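PDB 3D00: tungsten formylmethanofuran dehydrogenase subunit E from Syntrophus aciditrophicus, which binds zinc and belongs to a family implicated in microbial methanogenesis, although its exact role is not established. Local coordinates for residues G33-D38 with K133-A138; A21-P26 with L60-Q65; I53-T58 with G97-L102; S88-F93 with V148-G153; E17-F22 with G29-G34. All coordinates share one frame; numbering follows the deposited sequence. Where two conformers were deposited one is given.

Contact 1: G33-D38 with K133-A138; sequences GGFMVD and KEIREA
Phe35 reaches across from helix 28-42 and sets its ring beside the backbone of Ile135 and Arg136 on helix 129-138. The tight part is small: Phe35 CE2 lies 3.7 Å from Ile135 O, and the same CE2 stands 4.2 Å from Ile135 CG2. Phe35 CZ is looser, 4.3 Å from Arg136 O. With chi1 at -74° the ring CG is anti to the carbonyl carbon of Phe35, which carries the ring out from its own helix into the gap. That gap is wide, 9.2 Å between Phe35 CA and Arg136 CA, and only 105 Å² is buried in all, so one aromatic side chain does most of the bridging. Ile135 completes the packed side by also resting on Leu31 and Ile32. The outer side belongs to Arg136, which is partly exposed and whose CB points away from helix 28-42; its extended chain delivers NE to Thr3 O and NH1 to a salt bridge with Glu13 OE2, so its guanidinium is held by Thr3 near the N terminus and by Glu13 of helix 12-23. This is helix-helix packing of the alpha+beta core domain described for FmdE proteins, in which the Phe35 ring of one helix packs against the backbone of the other.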
# COMPACT_ATOMS: atom_id res chain seq x y z
N GLY A 33 -10.14 -11.74 -2.50
CA GLY A 33 -9.76 -10.88 -1.40
C GLY A 33 -10.92 -10.25 -0.70
O GLY A 33 -10.88 -10.14 0.51
N GLY A 34 -11.92 -9.80 -1.46
CA GLY A 34 -13.18 -9.29 -0.89
C GLY A 34 -13.93 -10.26 0.01
O GLY A 34 -14.52 -9.88 1.05
N PHE A 35 -13.98 -11.51 -0.43
CA PHE A 35 -14.63 -12.54 0.34
C PHE A 35 -13.84 -12.78 1.57
O PHE A 35 -14.39 -13.06 2.60
CB PHE A 35 -14.80 -13.81 -0.46
CG PHE A 35 -15.87 -13.71 -1.49
CD1 PHE A 35 -17.20 -13.57 -1.11
CD2 PHE A 35 -15.56 -13.80 -2.84
CE1 PHE A 35 -18.18 -13.49 -2.05
CE2 PHE A 35 -16.54 -13.72 -3.78
CZ PHE A 35 -17.84 -13.55 -3.40
N MSE A 36 -12.53 -12.71 1.47
CA MSE A 36 -11.69 -12.95 2.62
C MSE A 36 -11.80 -11.88 3.70
O MSE A 36 -11.93 -12.18 4.88
CB MSE A 36 -10.23 -13.11 2.19
CG MSE A 36 -10.00 -14.35 1.38
SE MSE A 36 -8.28 -14.28 0.43
CE MSE A 36 -7.12 -14.69 1.79
N VAL A 37 -11.77 -10.64 3.29
CA VAL A 37 -11.88 -9.52 4.21
C VAL A 37 -13.27 -9.49 4.83
O VAL A 37 -13.40 -9.24 6.03
CB VAL A 37 -11.56 -8.18 3.51
CG1 VAL A 37 -11.95 -6.95 4.40
CG2 VAL A 37 -10.11 -8.15 3.11
N ASP A 38 -14.30 -9.76 4.02
CA ASP A 38 -15.65 -9.91 4.54
C ASP A 38 -15.78 -10.99 5.63
O ASP A 38 -16.37 -10.75 6.66
CB ASP A 38 -16.62 -10.18 3.39
CG ASP A 38 -18.03 -10.42 3.85
OD1 ASP A 38 -18.80 -9.45 4.03
OD2 ASP A 38 -18.38 -11.59 3.99
N LYS A 133 -16.91 -16.26 -13.13
CA LYS A 133 -18.19 -16.83 -12.66
C LYS A 133 -17.96 -17.76 -11.44
O LYS A 133 -18.70 -17.74 -10.47
CB LYS A 133 -18.95 -17.52 -13.81
N GLU A 134 -16.90 -18.55 -11.48
CA GLU A 134 -16.59 -19.45 -10.40
C GLU A 134 -16.26 -18.74 -9.09
O GLU A 134 -16.73 -19.16 -8.03
CB GLU A 134 -15.40 -20.32 -10.76
CG GLU A 134 -15.73 -21.47 -11.66
CD GLU A 134 -14.66 -22.52 -11.67
OE1 GLU A 134 -13.75 -22.50 -10.80
OE2 GLU A 134 -14.74 -23.38 -12.55
N ILE A 135 -15.43 -17.70 -9.16
CA ILE A 135 -15.11 -16.94 -7.96
C ILE A 135 -16.40 -16.49 -7.28
O ILE A 135 -16.56 -16.63 -6.09
CB ILE A 135 -14.24 -15.70 -8.29
CG1 ILE A 135 -12.84 -16.13 -8.74
CG2 ILE A 135 -14.11 -14.77 -7.08
CD1 ILE A 135 -12.07 -14.98 -9.39
N ARG A 136 -17.33 -15.97 -8.06
CA ARG A 136 -18.55 -15.48 -7.49
C ARG A 136 -19.37 -16.61 -6.93
O ARG A 136 -19.87 -16.47 -5.84
CB ARG A 136 -19.37 -14.70 -8.49
CG ARG A 136 -20.60 -14.12 -7.87
CD ARG A 136 -21.42 -13.36 -8.85
NE ARG A 136 -22.63 -12.86 -8.22
CZ ARG A 136 -23.22 -11.72 -8.55
NH1 ARG A 136 -22.68 -10.92 -9.48
NH2 ARG A 136 -24.33 -11.34 -7.93
N GLU A 137 -19.49 -17.73 -7.65
CA GLU A 137 -20.25 -18.91 -7.15
C GLU A 137 -19.64 -19.53 -5.88
O GLU A 137 -20.36 -19.89 -4.95
CB GLU A 137 -20.36 -20.00 -8.23
N ALA A 138 -18.32 -19.66 -5.86
CA ALA A 138 -17.63 -20.23 -4.72
C ALA A 138 -17.81 -19.35 -3.46
O ALA A 138 -18.07 -19.88 -2.37
CB ALA A 138 -16.14 -20.43 -5.06

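Contact 2: A21-P26 with L60-Q65; sequences AFHGYP and LPDAVQ
The His23 ring meets Asp62 at its edge: OD2 lies near the ring plane, 2.7 Å from His23 ND1, and the N-H...O angle of 167° makes this a nearly straight hydrogen bond. Ring and carboxylate planes are turned 78° apart, and OD2 is approached on its anti side. The Phe22 ring also has an edge neighbour, Gln65 NE2, 4.0 Å from Phe22 CZ, while Asp62 OD1 comes to 3.5 Å from Phe22 CE2. Phe22 and His23 both hold CG anti to their backbone N, which sends the two rings toward helix 60-67 on neighbouring paths. Asp62 OD1 accepts a weak bond from Gln65 NE2 at 3.2 Å, and Gln65 OE1 accepts from Phe72 N. The carboxylate is buried and has further partners on the second subunit, Thr71 OG1 at OD2 and Gly73 N at OD1. With an alanine at the Asp62 position, His23 ND1 would probably lose its acceptor, and the two bonds to the second subunit would go with it. The C-terminal end of helix 12-23 is thus fastened to the start of helix 60-67, with Val30 of helix 28-42 against His23 and Leu77 of strand 77-79 against Gln65.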
# COMPACT_ATOMS: atom_id res chain seq x y z
N ALA A 21 -12.15 0.31 -10.54
CA ALA A 21 -11.82 1.72 -10.42
C ALA A 21 -10.49 1.96 -9.72
O ALA A 21 -9.71 2.81 -10.14
CB ALA A 21 -12.92 2.44 -9.64
N PHE A 22 -10.26 1.25 -8.62
CA PHE A 22 -9.09 1.48 -7.77
C PHE A 22 -7.85 0.72 -8.25
O PHE A 22 -6.76 1.31 -8.40
CB PHE A 22 -9.43 1.09 -6.33
CG PHE A 22 -8.30 1.32 -5.37
CD1 PHE A 22 -7.74 2.59 -5.23
CD2 PHE A 22 -7.79 0.27 -4.61
CE1 PHE A 22 -6.67 2.79 -4.35
CE2 PHE A 22 -6.75 0.47 -3.73
CZ PHE A 22 -6.20 1.74 -3.60
N HIS A 23 -8.03 -0.56 -8.52
CA HIS A 23 -6.95 -1.49 -8.85
C HIS A 23 -6.66 -1.48 -10.35
O HIS A 23 -5.56 -1.82 -10.77
CB HIS A 23 -7.40 -2.90 -8.35
CG HIS A 23 -6.38 -3.99 -8.54
ND1 HIS A 23 -5.37 -4.20 -7.64
CD2 HIS A 23 -6.23 -4.93 -9.51
CE1 HIS A 23 -4.63 -5.21 -8.05
NE2 HIS A 23 -5.13 -5.68 -9.18
N GLY A 24 -7.63 -1.10 -11.18
CA GLY A 24 -7.44 -1.08 -12.64
C GLY A 24 -8.02 -2.23 -13.48
O GLY A 24 -8.17 -2.09 -14.69
N TYR A 25 -8.35 -3.35 -12.83
CA TYR A 25 -8.85 -4.58 -13.47
C TYR A 25 -9.58 -5.34 -12.37
O TYR A 25 -9.20 -5.27 -11.19
CB TYR A 25 -7.66 -5.40 -14.05
CG TYR A 25 -8.01 -6.74 -14.74
CD1 TYR A 25 -8.65 -6.76 -16.00
CD2 TYR A 25 -7.65 -7.98 -14.16
CE1 TYR A 25 -8.99 -8.00 -16.65
CE2 TYR A 25 -7.97 -9.22 -14.81
CZ TYR A 25 -8.64 -9.22 -16.04
OH TYR A 25 -8.96 -10.41 -16.69
N PRO A 26 -10.67 -6.06 -12.71
CA PRO A 26 -11.32 -6.84 -11.64
C PRO A 26 -10.57 -8.15 -11.42
O PRO A 26 -11.06 -9.23 -11.80
CB PRO A 26 -12.72 -7.06 -12.17
CG PRO A 26 -12.53 -7.14 -13.68
CD PRO A 26 -11.37 -6.22 -14.00
N LEU A 60 -4.21 -8.64 -2.81
CA LEU A 60 -4.86 -8.69 -1.52
C LEU A 60 -4.77 -7.37 -0.78
O LEU A 60 -5.74 -6.98 -0.14
CB LEU A 60 -4.29 -9.83 -0.69
CG LEU A 60 -5.17 -10.62 0.27
CD1 LEU A 60 -6.60 -10.71 -0.12
CD2 LEU A 60 -4.59 -12.02 0.45
N PRO A 61 -3.60 -6.65 -0.83
CA PRO A 61 -3.67 -5.34 -0.17
C PRO A 61 -4.79 -4.39 -0.61
O PRO A 61 -5.30 -3.66 0.22
CB PRO A 61 -2.32 -4.74 -0.51
CG PRO A 61 -1.40 -5.90 -0.63
CD PRO A 61 -2.22 -6.93 -1.32
N ASP A 62 -5.15 -4.39 -1.90
CA ASP A 62 -6.20 -3.49 -2.39
C ASP A 62 -7.58 -3.85 -1.91
O ASP A 62 -8.42 -2.98 -1.79
CB ASP A 62 -6.16 -3.38 -3.90
CG ASP A 62 -4.95 -2.59 -4.38
OD1 ASP A 62 -4.21 -2.00 -3.56
OD2 ASP A 62 -4.75 -2.52 -5.61
N ALA A 63 -7.83 -5.14 -1.63
CA ALA A 63 -9.10 -5.59 -1.03
C ALA A 63 -9.25 -4.97 0.36
O ALA A 63 -10.29 -4.39 0.70
CB ALA A 63 -9.13 -7.12 -0.92
N VAL A 64 -8.19 -5.08 1.15
CA VAL A 64 -8.12 -4.45 2.47
C VAL A 64 -8.28 -2.92 2.35
O VAL A 64 -9.19 -2.35 2.93
CB VAL A 64 -6.81 -4.87 3.25
CG1 VAL A 64 -6.69 -4.10 4.60
CG2 VAL A 64 -6.78 -6.36 3.50
N GLN A 65 -7.46 -2.26 1.55
CA GLN A 65 -7.56 -0.80 1.41
C GLN A 65 -8.90 -0.32 0.96
O GLN A 65 -9.40 0.71 1.48
CB GLN A 65 -6.49 -0.30 0.49
CG GLN A 65 -5.16 -0.52 1.08
CD GLN A 65 -4.08 0.16 0.33
OE1 GLN A 65 -3.41 1.03 0.86
NE2 GLN A 65 -3.89 -0.24 -0.93

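Contact 3: I53-T58 with G97-L102; sequences ICETRT and GVRVFL
Arg99 and Glu55 form a buried salt bridge, and the arginine can be traced from CB outward. CB leaves strand 96-102 with CG anti to the backbone N (chi1 -176°), and the chain then runs extended to NE, which spans the distance that the backbone alone could not. Along the way Arg99 CG passes 4.2 Å from Glu55 OE2, and Arg99 CD 3.8 Å from the same oxygen. The polar end then grips: Arg99 NE donates to Glu55 OE2 at 3.0 Å, and Arg99 NH2 donates to Glu55 OE1 at 2.9 Å. Both bonds are nearly straight, the second with an N-H...O angle of 172°. Two nitrogens to two oxygens, side-on, keep the carboxylate at the guanidinium edge, although the two planes remain 37° apart and OE1 is met from above its carboxylate plane. The remaining nitrogen, NH1, pairs with Glu171 OE2 of the second subunit, whose Tyr190 OH also bonds Glu55 OE2, so the pair is part of the dimer interface. A leucine replacing Arg99 would probably leave the buried Glu55 carboxylate without its counter-charge and Glu171 of the second subunit without its mate. Glu55 sits just past strand 50-54, and Arg99 lies on strand 96-102; strand 86-91 runs between them in the sheet, consistent with the 9.8 Å from Glu55 CA to Phe101 CA. The bridge therefore spans the middle strand, with Ala86 of that strand touching both side chains and Val148 of strand 143-149 against Arg99.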
# COMPACT_ATOMS: atom_id res chain seq x y z
N ILE A 53 -2.99 -7.32 8.29
CA ILE A 53 -1.74 -7.83 7.72
C ILE A 53 -2.05 -8.64 6.48
O ILE A 53 -2.90 -9.55 6.55
CB ILE A 53 -0.97 -8.77 8.70
CG1 ILE A 53 -0.24 -8.00 9.77
CG2 ILE A 53 0.10 -9.58 7.96
CD1 ILE A 53 -0.35 -8.68 11.04
N CYS A 54 -1.43 -8.31 5.35
CA CYS A 54 -1.46 -9.17 4.15
C CYS A 54 -0.13 -9.85 4.01
O CYS A 54 0.87 -9.20 4.16
CB CYS A 54 -1.66 -8.36 2.88
SG CYS A 54 -3.28 -7.70 2.80
N GLU A 55 -0.13 -11.15 3.69
CA GLU A 55 1.06 -11.94 3.60
C GLU A 55 1.52 -12.09 2.17
O GLU A 55 2.42 -12.87 1.89
CB GLU A 55 0.84 -13.30 4.24
CG GLU A 55 0.19 -13.15 5.57
CD GLU A 55 0.05 -14.43 6.35
OE1 GLU A 55 0.61 -15.48 6.00
OE2 GLU A 55 -0.63 -14.33 7.37
N THR A 56 0.89 -11.35 1.28
CA THR A 56 1.37 -11.21 -0.09
C THR A 56 1.18 -9.75 -0.49
O THR A 56 0.28 -9.09 0.01
CB THR A 56 0.65 -12.17 -1.08
OG1 THR A 56 1.19 -11.96 -2.37
CG2 THR A 56 -0.90 -11.93 -1.18
N ARG A 57 2.02 -9.25 -1.39
CA ARG A 57 1.85 -7.93 -1.96
C ARG A 57 0.88 -7.89 -3.15
O ARG A 57 0.38 -6.83 -3.50
CB ARG A 57 3.20 -7.28 -2.26
CG ARG A 57 4.04 -7.88 -3.32
CD ARG A 57 5.36 -7.09 -3.40
N THR A 58 0.55 -9.04 -3.72
CA THR A 58 -0.26 -9.10 -4.92
C THR A 58 -1.74 -9.06 -4.60
O THR A 58 -2.25 -9.95 -3.97
CB THR A 58 0.08 -10.39 -5.69
OG1 THR A 58 1.51 -10.55 -5.72
CG2 THR A 58 -0.48 -10.35 -7.09
N GLY A 97 -6.58 -11.79 16.75
CA GLY A 97 -7.32 -11.61 15.49
C GLY A 97 -7.63 -12.90 14.78
O GLY A 97 -7.59 -13.97 15.35
N VAL A 98 -7.93 -12.78 13.48
CA VAL A 98 -8.31 -13.92 12.67
C VAL A 98 -7.55 -13.85 11.37
O VAL A 98 -7.42 -12.79 10.81
CB VAL A 98 -9.85 -13.97 12.40
CG1 VAL A 98 -10.56 -14.09 13.69
CG2 VAL A 98 -10.34 -12.75 11.70
N ARG A 99 -7.06 -15.00 10.93
CA ARG A 99 -6.39 -15.12 9.67
C ARG A 99 -7.26 -15.90 8.73
O ARG A 99 -7.84 -16.93 9.11
CB ARG A 99 -5.10 -15.89 9.85
CG ARG A 99 -4.27 -15.99 8.61
CD ARG A 99 -3.02 -16.77 9.02
NE ARG A 99 -2.06 -16.85 7.94
CZ ARG A 99 -1.91 -17.88 7.15
NH1 ARG A 99 -2.65 -18.95 7.33
NH2 ARG A 99 -1.03 -17.82 6.16
N VAL A 100 -7.33 -15.42 7.48
CA VAL A 100 -8.12 -16.04 6.45
C VAL A 100 -7.22 -16.33 5.27
O VAL A 100 -6.42 -15.50 4.87
CB VAL A 100 -9.31 -15.16 5.96
CG1 VAL A 100 -10.14 -15.95 4.95
CG2 VAL A 100 -10.15 -14.71 7.13
N PHE A 101 -7.39 -17.53 4.74
CA PHE A 101 -6.62 -17.98 3.63
C PHE A 101 -7.44 -18.95 2.77
O PHE A 101 -8.54 -19.38 3.14
CB PHE A 101 -5.33 -18.62 4.16
CG PHE A 101 -5.52 -19.81 5.09
CD1 PHE A 101 -5.82 -19.63 6.41
CD2 PHE A 101 -5.36 -21.10 4.62
CE1 PHE A 101 -5.95 -20.72 7.26
CE2 PHE A 101 -5.49 -22.20 5.47
CZ PHE A 101 -5.79 -22.00 6.78
N LEU A 102 -6.89 -19.29 1.61
CA LEU A 102 -7.53 -20.22 0.69
C LEU A 102 -7.22 -21.68 1.06
O LEU A 102 -6.09 -22.03 1.40
CB LEU A 102 -7.12 -19.92 -0.76
CG LEU A 102 -8.01 -18.95 -1.54
CD1 LEU A 102 -8.24 -17.76 -0.69
CD2 LEU A 102 -7.39 -18.57 -2.91

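Contact 4: S88-F93 with V148-G153; sequences SLYDKF and VKLKPG
Ser88 and Tyr90 face Val148 and Leu150 across a separation of 8.1 Å between Ser88 CA and Val148 CA, and 7.8 Å between Tyr90 CA and Lys149 CA, too wide for direct strand pairing; strand 96-102 lies between strands 86-91 and 143-149 in the sheet. Side chains close the distance. Leu150 brings its branched end over one face of the Tyr90 ring: Leu150 CG sits 4.0 Å from the ring centroid and only 7° off the normal, the geometry of a CH-pi contact. Its CD2 shifts toward the root of the ring, 3.7 Å from Tyr90 CG and 3.8 Å from Tyr90 CB. Tyr90 holds its own CG between the backbone N and the carbonyl carbon (chi1 62°), and the ring stands up from the strand with a face presented to Leu150. The second touch is looser, Ser88 CB to Val148 CG2 at 4.4 Å, in one of two Ser88 conformers. At the end of strand 86-91, Asp91 OD1 uses its anti lone pair to accept from Phe93 N at 2.9 Å, an Asx turn that shapes the chain as it leaves the sheet. Polar groups look elsewhere: in that conformer Ser88 OG is hydrogen-bonded to Tyr190 OH of the second subunit, and Lys149 and Lys151 make backbone hydrogen bonds to that subunit, while its Pro189 packs on Leu150. The contact itself is apolar and dispersive, the ring face its main surface. Its cohesion should therefore depend on shape and burial, while directional bonds are made to neighbouring strands and to the second subunit.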
# COMPACT_ATOMS: atom_id res chain seq x y z
N SER A 88 -4.80 -11.26 7.75
CA SER A 88 -5.32 -11.26 9.10
C SER A 88 -5.78 -9.86 9.46
O SER A 88 -5.18 -8.84 9.02
CB SER A 88 -4.29 -11.75 10.11
OG SER A 88 -3.23 -10.84 10.24
N LEU A 89 -6.87 -9.82 10.23
CA LEU A 89 -7.37 -8.60 10.86
C LEU A 89 -7.23 -8.83 12.36
O LEU A 89 -7.56 -9.91 12.83
CB LEU A 89 -8.82 -8.35 10.45
CG LEU A 89 -9.05 -8.15 8.94
CD1 LEU A 89 -10.47 -7.80 8.72
CD2 LEU A 89 -8.17 -7.09 8.31
N TYR A 90 -6.67 -7.89 13.10
CA TYR A 90 -6.45 -8.11 14.51
C TYR A 90 -6.77 -6.89 15.37
O TYR A 90 -6.70 -5.76 14.90
CB TYR A 90 -5.03 -8.61 14.76
CG TYR A 90 -3.96 -7.66 14.36
CD1 TYR A 90 -3.49 -7.64 13.04
CD2 TYR A 90 -3.39 -6.78 15.28
CE1 TYR A 90 -2.48 -6.77 12.65
CE2 TYR A 90 -2.38 -5.86 14.89
CZ TYR A 90 -1.93 -5.88 13.58
OH TYR A 90 -0.95 -5.00 13.17
N ASP A 91 -7.17 -7.14 16.63
CA ASP A 91 -7.41 -6.06 17.61
C ASP A 91 -6.09 -5.32 17.86
O ASP A 91 -5.10 -5.92 18.27
CB ASP A 91 -7.95 -6.63 18.93
CG ASP A 91 -8.48 -5.55 19.89
OD1 ASP A 91 -7.81 -4.52 20.10
OD2 ASP A 91 -9.59 -5.74 20.47
N LYS A 92 -6.11 -4.02 17.60
CA LYS A 92 -4.92 -3.17 17.73
C LYS A 92 -4.36 -3.11 19.15
O LYS A 92 -3.17 -2.88 19.33
CB LYS A 92 -5.29 -1.76 17.30
CG LYS A 92 -4.13 -0.98 16.89
CD LYS A 92 -4.59 0.34 16.35
CE LYS A 92 -3.49 1.01 15.57
NZ LYS A 92 -4.02 1.45 14.26
N PHE A 93 -5.22 -3.31 20.15
CA PHE A 93 -4.84 -3.22 21.55
C PHE A 93 -4.23 -4.52 22.07
O PHE A 93 -3.28 -4.52 22.85
CB PHE A 93 -6.06 -2.81 22.41
CG PHE A 93 -6.58 -1.40 22.10
CD1 PHE A 93 -6.05 -0.31 22.74
CD2 PHE A 93 -7.55 -1.19 21.14
CE1 PHE A 93 -6.51 0.98 22.44
CE2 PHE A 93 -8.00 0.07 20.84
CZ PHE A 93 -7.49 1.16 21.47
N VAL A 148 -5.68 -16.18 15.51
CA VAL A 148 -4.25 -15.91 15.67
C VAL A 148 -4.01 -14.83 16.73
O VAL A 148 -4.89 -14.04 17.03
CB VAL A 148 -3.59 -15.51 14.31
CG1 VAL A 148 -3.69 -16.64 13.29
CG2 VAL A 148 -4.15 -14.17 13.74
N LYS A 149 -2.81 -14.81 17.28
CA LYS A 149 -2.34 -13.67 18.06
C LYS A 149 -0.99 -13.22 17.53
O LYS A 149 -0.09 -14.02 17.26
CB LYS A 149 -2.24 -14.04 19.52
CG LYS A 149 -1.79 -12.91 20.45
N LEU A 150 -0.85 -11.91 17.33
CA LEU A 150 0.36 -11.37 16.76
C LEU A 150 1.53 -11.47 17.74
O LEU A 150 1.35 -11.44 18.96
CB LEU A 150 0.13 -9.92 16.27
CG LEU A 150 -0.57 -9.80 14.91
CD1 LEU A 150 0.37 -10.18 13.75
CD2 LEU A 150 -1.88 -10.65 14.81
N LYS A 151 2.72 -11.63 17.17
CA LYS A 151 3.99 -11.57 17.91
C LYS A 151 4.17 -10.16 18.49
O LYS A 151 3.80 -9.19 17.85
CB LYS A 151 5.18 -11.93 16.99
CG LYS A 151 5.42 -13.46 16.83
CD LYS A 151 6.48 -13.79 15.76
CE LYS A 151 6.55 -15.31 15.49
N PRO A 152 4.72 -10.04 19.72
CA PRO A 152 5.06 -8.74 20.32
C PRO A 152 5.61 -7.63 19.39
O PRO A 152 5.16 -6.50 19.48
CB PRO A 152 6.07 -9.11 21.39
CG PRO A 152 5.61 -10.46 21.86
CD PRO A 152 5.04 -11.16 20.64
N GLY A 153 6.54 -7.94 18.49
CA GLY A 153 7.15 -6.93 17.63
C GLY A 153 6.19 -6.18 16.73
O GLY A 153 6.49 -5.06 16.27

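Contact 5: E17-F22 with G29-G34; sequences EKITAF and GVLIGG
Ile19 reaches from helix 12-23 into a site formed by Val30 and Leu31 on helix 28-42. Its chi1 of 72° places CG1 between the backbone N and the carbonyl carbon, and CD1 continues in an extended arm (chi2 -164°) that projects toward the other helix. The arm ends against Leu31, where Ile19 CD1 and Leu31 CD2 are 3.4 Å apart, tighter than usual van der Waals contact. Leu31 holds CG anti to its carbonyl carbon, and with chi2 at 172° its CD2 branch comes toward Ile19 although its CB does not point there; the two side chains cross at about a right angle. Val30 meets the base of the isoleucine: CG1 is 3.9 Å from Ile19 CB and 4.0 Å from Ile19 CG2. In the conformer given, one of two deposited for Val30, this CG1 is anti to the backbone N, and the two side chains slide past each other in opposite directions. The two consecutive helices, joined by a short connection, pack as an adjacent pair, consistent with the alpha+beta core described for this family; their CA atoms come within 7.3 Å at Ile19 and Val30. Around this core, Leu66 of helix 60-67 also touches Ile19, and Leu31 extends to Phe132 and Ile135 of helix 129-138. Helix 12-23 adds a polar tie a turn away, where the Tyr15 hydroxyl is hydrogen-bonded to Val30 O.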
# COMPACT_ATOMS: atom_id res chain seq x y z
N GLU A 17 -17.21 -3.03 -9.31
CA GLU A 17 -17.08 -1.63 -9.77
C GLU A 17 -16.00 -0.86 -9.01
O GLU A 17 -15.08 -0.29 -9.62
N LYS A 18 -16.11 -0.84 -7.68
CA LYS A 18 -15.12 -0.16 -6.83
C LYS A 18 -13.71 -0.69 -7.06
O LYS A 18 -12.76 0.10 -7.16
CB LYS A 18 -15.51 -0.27 -5.34
CG LYS A 18 -16.81 0.48 -5.01
N ILE A 19 -13.54 -2.00 -7.16
CA ILE A 19 -12.19 -2.53 -7.30
C ILE A 19 -11.57 -2.34 -8.69
O ILE A 19 -10.36 -2.08 -8.77
CB ILE A 19 -12.02 -4.00 -6.78
CG1 ILE A 19 -12.67 -5.03 -7.65
CG2 ILE A 19 -12.65 -4.16 -5.41
CD1 ILE A 19 -12.80 -6.33 -6.94
N THR A 20 -12.34 -2.41 -9.77
CA THR A 20 -11.81 -2.06 -11.10
C THR A 20 -11.35 -0.57 -11.15
O THR A 20 -10.31 -0.25 -11.73
CB THR A 20 -12.86 -2.30 -12.24
OG1 THR A 20 -13.41 -3.62 -12.12
CG2 THR A 20 -12.24 -2.16 -13.63
N ALA A 21 -12.15 0.31 -10.54
CA ALA A 21 -11.82 1.72 -10.42
C ALA A 21 -10.49 1.96 -9.72
O ALA A 21 -9.71 2.81 -10.14
CB ALA A 21 -12.92 2.44 -9.64
N PHE A 22 -10.26 1.25 -8.62
CA PHE A 22 -9.09 1.48 -7.77
C PHE A 22 -7.85 0.72 -8.25
O PHE A 22 -6.76 1.31 -8.40
CB PHE A 22 -9.43 1.09 -6.33
CG PHE A 22 -8.30 1.32 -5.37
CD1 PHE A 22 -7.74 2.59 -5.23
CD2 PHE A 22 -7.79 0.27 -4.61
CE1 PHE A 22 -6.67 2.79 -4.35
CE2 PHE A 22 -6.75 0.47 -3.73
CZ PHE A 22 -6.20 1.74 -3.60
N GLY A 29 -7.69 -12.11 -7.67
CA GLY A 29 -7.14 -11.95 -6.34
C GLY A 29 -7.84 -10.94 -5.46
O GLY A 29 -8.04 -11.16 -4.27
N VAL A 30 -8.24 -9.81 -6.05
CA VAL A 30 -8.93 -8.75 -5.30
C VAL A 30 -10.39 -9.11 -5.08
O VAL A 30 -10.96 -8.78 -4.08
CB VAL A 30 -8.81 -7.39 -6.00
CG1 VAL A 30 -9.34 -6.30 -5.10
CG2 VAL A 30 -7.38 -7.14 -6.34
N LEU A 31 -10.99 -9.81 -6.04
CA LEU A 31 -12.34 -10.38 -5.88
C LEU A 31 -12.37 -11.42 -4.74
O LEU A 31 -13.16 -11.32 -3.77
CB LEU A 31 -12.81 -10.99 -7.24
CG LEU A 31 -13.07 -10.04 -8.41
CD1 LEU A 31 -13.32 -10.78 -9.71
CD2 LEU A 31 -14.23 -9.16 -8.07
N ILE A 32 -11.47 -12.41 -4.82
CA ILE A 32 -11.38 -13.40 -3.78
C ILE A 32 -11.08 -12.68 -2.46
O ILE A 32 -11.71 -12.95 -1.46
CB ILE A 32 -10.37 -14.52 -4.10
CG1 ILE A 32 -10.83 -15.31 -5.34
CG2 ILE A 32 -10.24 -15.48 -2.92
CD1 ILE A 32 -9.79 -16.31 -5.83
N GLY A 33 -10.14 -11.74 -2.50
CA GLY A 33 -9.76 -10.88 -1.40
C GLY A 33 -10.92 -10.25 -0.70
O GLY A 33 -10.88 -10.14 0.51
N GLY A 34 -11.92 -9.80 -1.46
CA GLY A 34 -13.18 -9.29 -0.89
C GLY A 34 -13.93 -10.26 0.01
O GLY A 34 -14.52 -9.88 1.05

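From the N terminus, contact 5 closes the shortest loop, pairing helix 12-23 with helix 28-42 across their connection. Contact 2 starts from the same first helix but closes later, on helix 60-67, after the chain has passed through helix 28-42 and strand 50-54. Contact 1 opens on helix 28-42, so it crosses contact 2, and runs to helix 129-138. Contact 3, between 53-58 and 97-102, falls wholly within the span of contact 1 and crosses contact 2. Contact 4 opens inside contact 3's loop and ends beyond contact 1, crossing both. Contacts 1, 2 and 5 thus join the helices, contacts 3 and 4 span the sheet, and contacts 2, 3 and 4 also meet the second subunit.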